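Local coordinates for TCP pilus virulence regulatory protein (PDB 4MLO) that probably activates transcription of virulence genes as an AraC-family DNA-binding regulator and binds the fatty acid palmitoleate between its cupin-like and DNA-binding parts, at residues R184-W188 and A189-G193; L195-N198 and R199-K203; R214-I217 and N218-I222. All blocks are in the same frame, centred on the assembly; numbering follows the deposited sequence.

Interaction 1: residues R184-W188 and A189-G193; sequences RNWRW and ADICG
Asp-190 folds its carboxylate back over the start of its own helix, where Arg-187 and Arg-184 both reach it. Arg-187 grips it side-on with two nitrogens: NE of Arg-187 lies 3.1 Å from Asp-190 OD1, and NH2 of Arg-187 lies 3.0 Å from Asp-190 OD2. Both bonds are nearly straight and arrive on the syn side, though tilted out of the carboxylate plane, with the oxygens close to the guanidinium plane; the two flat groups are turned 25° from each other. A bend at chi3 (-54°) brings the Arg-187 head round to the carboxylate. The backbone N of the same arginine takes the anti lone pair of Asp-190 OD1 at 2.9 Å, so one residue holds this oxygen twice. With Arg-187 as N-cap and Asp-190 three residues on, this bond is the third-residue half of a capping box, and the negative charge probably suits the start of helix 188-195, a helix that in AraC-family proteins belongs to a helix-turn-helix motif. Arg-184 adds a weaker bridge, NH2 to Asp-190 OD2 at 3.2 Å, its guanidinium plane steeply inclined to the carboxylate; NH1 of Arg-184 turns to Glu-194. A water accepts from Arg-184 NE and donates to Asp-190 OD1, making a second, indirect link. The extended Arg-184 chain runs over one face of Trp-186, its CD displaced toward the ring's rim. Trp-186 in turn meets Ile-191 with the benzo corner, Trp-186 CE3 to Ile-191 CD1 at 3.9 Å, while its NE1 bonds to Asp-181 O. A first torsion of -109°, off the staggered positions, puts Trp-188 CE3 within 4.0 Å of Cys-192 SG, and the sulfur meets the ring obliquely. The Trp-188 ring also makes a cation-pi contact with Arg-199.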
# COMPACT_ATOMS: atom_id res chain seq x y z
N ARG A 184 -14.89 16.22 -1.56
CA ARG A 184 -14.72 17.66 -1.63
C ARG A 184 -13.94 18.03 -2.89
O ARG A 184 -13.04 17.28 -3.32
CB ARG A 184 -14.00 18.15 -0.37
CG ARG A 184 -13.77 19.65 -0.32
CD ARG A 184 -13.32 20.04 1.08
NE ARG A 184 -12.80 21.40 1.06
CZ ARG A 184 -12.32 22.04 2.13
NH1 ARG A 184 -12.31 21.46 3.32
NH2 ARG A 184 -11.85 23.27 1.98
N ASN A 185 -14.26 19.22 -3.42
CA ASN A 185 -13.63 19.71 -4.66
C ASN A 185 -12.29 20.35 -4.30
O ASN A 185 -12.08 21.57 -4.41
CB ASN A 185 -14.54 20.66 -5.45
CG ASN A 185 -15.87 20.02 -5.84
OD1 ASN A 185 -16.93 20.61 -5.65
ND2 ASN A 185 -15.82 18.81 -6.42
N TRP A 186 -11.38 19.50 -3.85
CA TRP A 186 -10.09 19.94 -3.32
C TRP A 186 -9.27 20.69 -4.37
O TRP A 186 -9.17 20.27 -5.53
CB TRP A 186 -9.25 18.75 -2.84
CG TRP A 186 -9.81 18.02 -1.68
CD1 TRP A 186 -10.39 16.79 -1.72
CD2 TRP A 186 -9.82 18.44 -0.33
NE1 TRP A 186 -10.76 16.40 -0.44
CE2 TRP A 186 -10.42 17.40 0.43
CE3 TRP A 186 -9.40 19.60 0.33
CZ2 TRP A 186 -10.60 17.48 1.80
CZ3 TRP A 186 -9.57 19.67 1.69
CH2 TRP A 186 -10.17 18.61 2.41
N ARG A 187 -8.68 21.79 -3.93
CA ARG A 187 -7.73 22.59 -4.69
C ARG A 187 -6.53 22.88 -3.77
O ARG A 187 -6.62 22.76 -2.55
CB ARG A 187 -8.37 23.94 -5.09
CG ARG A 187 -9.68 23.87 -5.85
CD ARG A 187 -10.52 25.17 -5.64
NE ARG A 187 -10.73 25.51 -4.22
CZ ARG A 187 -11.39 26.59 -3.79
NH1 ARG A 187 -11.92 27.44 -4.66
NH2 ARG A 187 -11.53 26.83 -2.49
N TRP A 188 -5.41 23.30 -4.36
CA TRP A 188 -4.21 23.50 -3.56
C TRP A 188 -4.46 24.49 -2.44
O TRP A 188 -3.89 24.35 -1.36
CB TRP A 188 -3.05 23.97 -4.45
CG TRP A 188 -1.98 22.98 -4.66
CD1 TRP A 188 -1.54 22.50 -5.88
CD2 TRP A 188 -1.13 22.41 -3.68
NE1 TRP A 188 -0.48 21.68 -5.69
CE2 TRP A 188 -0.21 21.58 -4.35
CE3 TRP A 188 -1.03 22.51 -2.29
CZ2 TRP A 188 0.77 20.86 -3.69
CZ3 TRP A 188 -0.07 21.81 -1.63
CH2 TRP A 188 0.85 20.98 -2.34
N ALA A 189 -5.28 25.52 -2.69
CA ALA A 189 -5.47 26.55 -1.69
C ALA A 189 -6.13 25.97 -0.46
O ALA A 189 -5.84 26.40 0.67
CB ALA A 189 -6.31 27.71 -2.22
N ASP A 190 -7.03 25.00 -0.64
CA ASP A 190 -7.68 24.37 0.50
C ASP A 190 -6.68 23.63 1.37
O ASP A 190 -6.80 23.61 2.59
CB ASP A 190 -8.75 23.39 0.03
CG ASP A 190 -9.78 24.01 -0.81
OD1 ASP A 190 -10.01 23.51 -1.94
OD2 ASP A 190 -10.42 24.98 -0.36
N ILE A 191 -5.71 22.96 0.74
CA ILE A 191 -4.71 22.24 1.51
C ILE A 191 -3.85 23.20 2.30
O ILE A 191 -3.53 22.95 3.48
CB ILE A 191 -3.86 21.36 0.56
CG1 ILE A 191 -4.75 20.47 -0.32
CG2 ILE A 191 -2.82 20.56 1.31
CD1 ILE A 191 -5.55 19.43 0.40
N CYS A 192 -3.43 24.30 1.66
CA CYS A 192 -2.57 25.26 2.36
C CYS A 192 -3.34 25.90 3.49
O CYS A 192 -2.79 26.11 4.59
CB CYS A 192 -2.06 26.33 1.42
SG CYS A 192 -0.95 25.68 0.14
N GLY A 193 -4.61 26.21 3.22
CA GLY A 193 -5.46 26.85 4.23
C GLY A 193 -5.74 25.93 5.40
O GLY A 193 -5.65 26.35 6.57
O HOH W 1 -12.80 22.89 -1.45

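Interaction 2: residues L195-N198 and R199-K203; sequences LRTN and RMILK
Asn-198 caps helix 199-207 by turning its side-chain oxygen onto the backbone of Ile-201. OD1 of Asn-198 accepts from Ile-201 N at 3.1 Å, with the donor almost in line with the amide C=O. The torsion chi1 of 63° sets CG between the backbone N and the carbonyl carbon, and this curls the amide back over the first turn. The backbone O of Asn-198 takes the regular helical bond from Leu-202 N at 3.0 Å and a weak one from Ile-201 N, so that N-H is shared between two oxygens of one residue. A side-chain bond lies within the turn: Thr-197 OG1, beside its backbone N, donates to Leu-195 O at 2.9 Å from above the carbonyl plane.

The apolar contacts gather on Leu-202 and Ile-201. With CG2 anti to the backbone N, the Thr-197 methyl meets Leu-202 CD2 at 3.7 Å and Ile-201 CG2 at 3.8 Å. Leu-195 reaches Leu-202 through CD1 to CD1 at 4.0 Å.

Arg-196, with positive phi, closes helix 188-195 in a Schellman motif, and Asn-198 opens the next helix two residues later: the tight turn of a helix-turn-helix. Leu-202 then packs on Trp-188 and Ile-191 of helix 188-195, and Leu-195 rests on Lys-173 and Ile-174 of helix 170-180.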
# COMPACT_ATOMS: atom_id res chain seq x y z
N LEU A 195 -4.01 23.21 6.43
CA LEU A 195 -2.81 22.83 7.14
C LEU A 195 -2.05 24.05 7.66
O LEU A 195 -1.05 23.89 8.39
CB LEU A 195 -1.90 22.02 6.22
CG LEU A 195 -2.50 20.70 5.72
CD1 LEU A 195 -1.35 19.96 5.02
CD2 LEU A 195 -3.12 19.79 6.76
N ARG A 196 -2.53 25.26 7.33
CA ARG A 196 -1.83 26.51 7.63
C ARG A 196 -0.34 26.39 7.33
O ARG A 196 0.53 26.71 8.15
CB ARG A 196 -2.04 26.94 9.09
CG ARG A 196 -3.45 27.43 9.42
CD ARG A 196 -4.44 26.31 9.57
NE ARG A 196 -5.68 26.80 10.16
CZ ARG A 196 -6.79 26.10 10.37
NH1 ARG A 196 -6.87 24.83 9.98
NH2 ARG A 196 -7.83 26.68 10.98
N THR A 197 -0.03 25.88 6.13
CA THR A 197 1.34 25.68 5.67
C THR A 197 1.38 26.13 4.22
O THR A 197 0.40 25.92 3.51
CB THR A 197 1.77 24.19 5.80
OG1 THR A 197 1.57 23.72 7.13
CG2 THR A 197 3.21 24.01 5.44
N ASN A 198 2.47 26.79 3.80
CA ASN A 198 2.48 27.36 2.46
C ASN A 198 2.90 26.35 1.41
O ASN A 198 3.35 25.24 1.72
CB ASN A 198 3.34 28.64 2.39
CG ASN A 198 4.81 28.40 2.68
OD1 ASN A 198 5.42 27.45 2.19
ND2 ASN A 198 5.43 29.33 3.43
N ARG A 199 2.63 26.72 0.15
CA ARG A 199 2.85 25.85 -1.01
C ARG A 199 4.33 25.55 -1.20
O ARG A 199 4.70 24.44 -1.58
CB ARG A 199 2.28 26.57 -2.23
CG ARG A 199 2.55 25.89 -3.57
CD ARG A 199 1.66 24.70 -3.76
NE ARG A 199 1.57 24.35 -5.20
CZ ARG A 199 0.69 24.86 -6.06
NH1 ARG A 199 0.73 24.46 -7.32
NH2 ARG A 199 -0.21 25.75 -5.69
N MET A 200 5.19 26.54 -0.92
CA MET A 200 6.62 26.31 -1.09
C MET A 200 7.10 25.11 -0.28
O MET A 200 7.97 24.36 -0.74
CB MET A 200 7.38 27.58 -0.69
CG MET A 200 8.89 27.48 -0.79
SD MET A 200 9.45 27.40 -2.50
CE MET A 200 9.09 29.09 -3.03
N ILE A 201 6.52 24.89 0.90
CA ILE A 201 6.85 23.77 1.77
C ILE A 201 6.10 22.51 1.38
O ILE A 201 6.68 21.42 1.27
CB ILE A 201 6.55 24.17 3.23
CG1 ILE A 201 7.52 25.26 3.66
CG2 ILE A 201 6.63 22.98 4.17
CD1 ILE A 201 7.18 25.86 5.01
N LEU A 202 4.79 22.62 1.14
CA LEU A 202 3.98 21.42 0.93
C LEU A 202 4.25 20.78 -0.42
O LEU A 202 4.04 19.57 -0.56
CB LEU A 202 2.49 21.73 1.03
CG LEU A 202 2.03 22.08 2.44
CD1 LEU A 202 0.56 22.34 2.38
CD2 LEU A 202 2.35 20.97 3.44
N LYS A 203 4.65 21.57 -1.42
CA LYS A 203 4.71 21.05 -2.79
C LYS A 203 5.75 19.96 -2.92
O LYS A 203 5.63 19.11 -3.81
CB LYS A 203 5.02 22.16 -3.79
CG LYS A 203 6.41 22.79 -3.67
CD LYS A 203 6.60 24.01 -4.60
CE LYS A 203 8.00 24.56 -4.57
NZ LYS A 203 8.12 25.85 -5.35

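Interaction 3: residues R214-I217 and N218-I222; sequences RELI and NSIRI
Regular i to i+4 backbone bonds tie residues 214-217 to 218-221, among them Asn-218 N to Arg-214 O at 3.0 Å and Arg-221 N to Ile-217 O at 3.0 Å. One turn apart, Ile-217 and Arg-221 meet methyl to guanidinium: CG2 of Ile-217 lies over one face of the group, above its centre, 3.6 Å from Arg-221 CZ. With CG anti to the carbonyl carbon (chi1 -70°) and the chain extended to NE, the Arg-221 guanidinium lies face-on to that methyl. NE of Arg-221 bonds to Ile-182 O, which helps fix the rotation of the group. Leu-216 and Ile-220 touch through their ends, CD1 to CD1 at 4.0 Å. Ser-219 OG donates to Leu-216 O at 2.8 Å in the conformer described, giving this carbonyl a second donor beside Ile-220 N; a second deposited conformer makes that bond doubtful. Asn-218 lays its amide beside the Arg-214 chain, Asn-218 ND2 to Arg-214 CG at 3.7 Å, and ND2 also donates to Tyr-250 OH. Leu-216 and Ile-217 face helix 170-180, whereas Asn-218 and Ile-222 face Val-254 of helix 248-259. Packed against these two helices, helix 213-230 matches the long linker helix that joins the two helix-turn-helix motifs of AraC-family DNA-binding domains.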
# COMPACT_ATOMS: atom_id res chain seq x y z
N ARG A 214 -3.91 17.11 -9.33
CA ARG A 214 -5.04 16.33 -9.82
C ARG A 214 -4.74 14.84 -9.76
O ARG A 214 -5.63 14.04 -9.42
CB ARG A 214 -5.39 16.72 -11.26
CG ARG A 214 -6.52 15.86 -11.82
CD ARG A 214 -6.99 16.27 -13.21
NE ARG A 214 -5.93 16.35 -14.21
CZ ARG A 214 -5.38 15.31 -14.84
NH1 ARG A 214 -5.75 14.06 -14.55
NH2 ARG A 214 -4.43 15.52 -15.74
N GLU A 215 -3.52 14.45 -10.12
CA GLU A 215 -3.11 13.04 -10.07
C GLU A 215 -3.09 12.53 -8.63
O GLU A 215 -3.46 11.38 -8.37
CB GLU A 215 -1.73 12.85 -10.73
CG GLU A 215 -1.64 13.36 -12.18
CD GLU A 215 -0.22 13.35 -12.76
OE1 GLU A 215 0.71 13.98 -12.23
OE2 GLU A 215 -0.04 12.72 -13.83
N LEU A 216 -2.65 13.37 -7.67
CA LEU A 216 -2.70 12.95 -6.28
C LEU A 216 -4.13 12.69 -5.83
O LEU A 216 -4.42 11.66 -5.20
CB LEU A 216 -2.08 14.01 -5.39
CG LEU A 216 -2.21 13.68 -3.90
CD1 LEU A 216 -1.42 12.43 -3.56
CD2 LEU A 216 -1.77 14.85 -3.04
N ILE A 217 -5.04 13.66 -6.04
CA ILE A 217 -6.41 13.49 -5.55
C ILE A 217 -7.04 12.27 -6.20
O ILE A 217 -7.66 11.45 -5.53
CB ILE A 217 -7.25 14.75 -5.81
CG1 ILE A 217 -6.58 15.98 -5.16
CG2 ILE A 217 -8.71 14.53 -5.34
CD1 ILE A 217 -6.43 15.91 -3.65
N ASN A 218 -6.83 12.11 -7.50
CA ASN A 218 -7.41 10.96 -8.18
C ASN A 218 -6.85 9.64 -7.64
O ASN A 218 -7.59 8.66 -7.49
CB ASN A 218 -7.14 11.07 -9.67
CG ASN A 218 -8.09 12.03 -10.38
OD1 ASN A 218 -9.10 12.43 -9.86
ND2 ASN A 218 -7.74 12.36 -11.61
N SER A 219 -5.56 9.61 -7.30
CA SER A 219 -4.96 8.39 -6.78
C SER A 219 -5.55 8.02 -5.43
O SER A 219 -5.84 6.85 -5.18
CB SER A 219 -3.42 8.53 -6.71
OG SER A 219 -2.94 9.27 -5.59
N ILE A 220 -5.75 8.99 -4.54
CA ILE A 220 -6.38 8.72 -3.25
C ILE A 220 -7.81 8.23 -3.44
O ILE A 220 -8.26 7.29 -2.75
CB ILE A 220 -6.30 9.97 -2.36
CG1 ILE A 220 -4.82 10.32 -2.08
CG2 ILE A 220 -7.10 9.76 -1.03
CD1 ILE A 220 -4.68 11.67 -1.44
N ARG A 221 -8.53 8.82 -4.40
CA ARG A 221 -9.90 8.40 -4.70
C ARG A 221 -9.95 6.98 -5.27
O ARG A 221 -10.87 6.24 -4.96
CB ARG A 221 -10.57 9.38 -5.65
CG ARG A 221 -10.87 10.74 -5.00
CD ARG A 221 -11.59 11.70 -5.96
NE ARG A 221 -12.07 12.87 -5.21
CZ ARG A 221 -12.27 14.08 -5.69
NH1 ARG A 221 -12.04 14.38 -6.96
NH2 ARG A 221 -12.69 15.04 -4.85
N ILE A 222 -8.96 6.57 -6.07
CA ILE A 222 -8.97 5.18 -6.55
C ILE A 222 -8.79 4.22 -5.40
O ILE A 222 -9.42 3.15 -5.33
CB ILE A 222 -7.89 4.97 -7.63
CG1 ILE A 222 -8.25 5.67 -8.96
CG2 ILE A 222 -7.62 3.46 -7.92
CD1 ILE A 222 -9.57 5.24 -9.61

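Overall arrangement
The three contacts follow one another along the chain, none nested or crossed. Interaction 1 comes first, closing the loop after helix 170-180 onto the start of helix 188-195. Interaction 2 follows at the far end of that helix and turns the chain into helix 199-207; a probable hydrogen bond from Thr-197 N to Cys-192 O links the two. Interaction 3 closes no loop, lying within helix 213-230. It meets interaction 1, where Arg-221 NH2 approaches Arg-184 O and Trp-186 packs on Ile-217, but stays about 8 Å from interaction 2 at the nearest atoms. Together they join helices 170-180, 188-195 and 199-207 to helix 213-230.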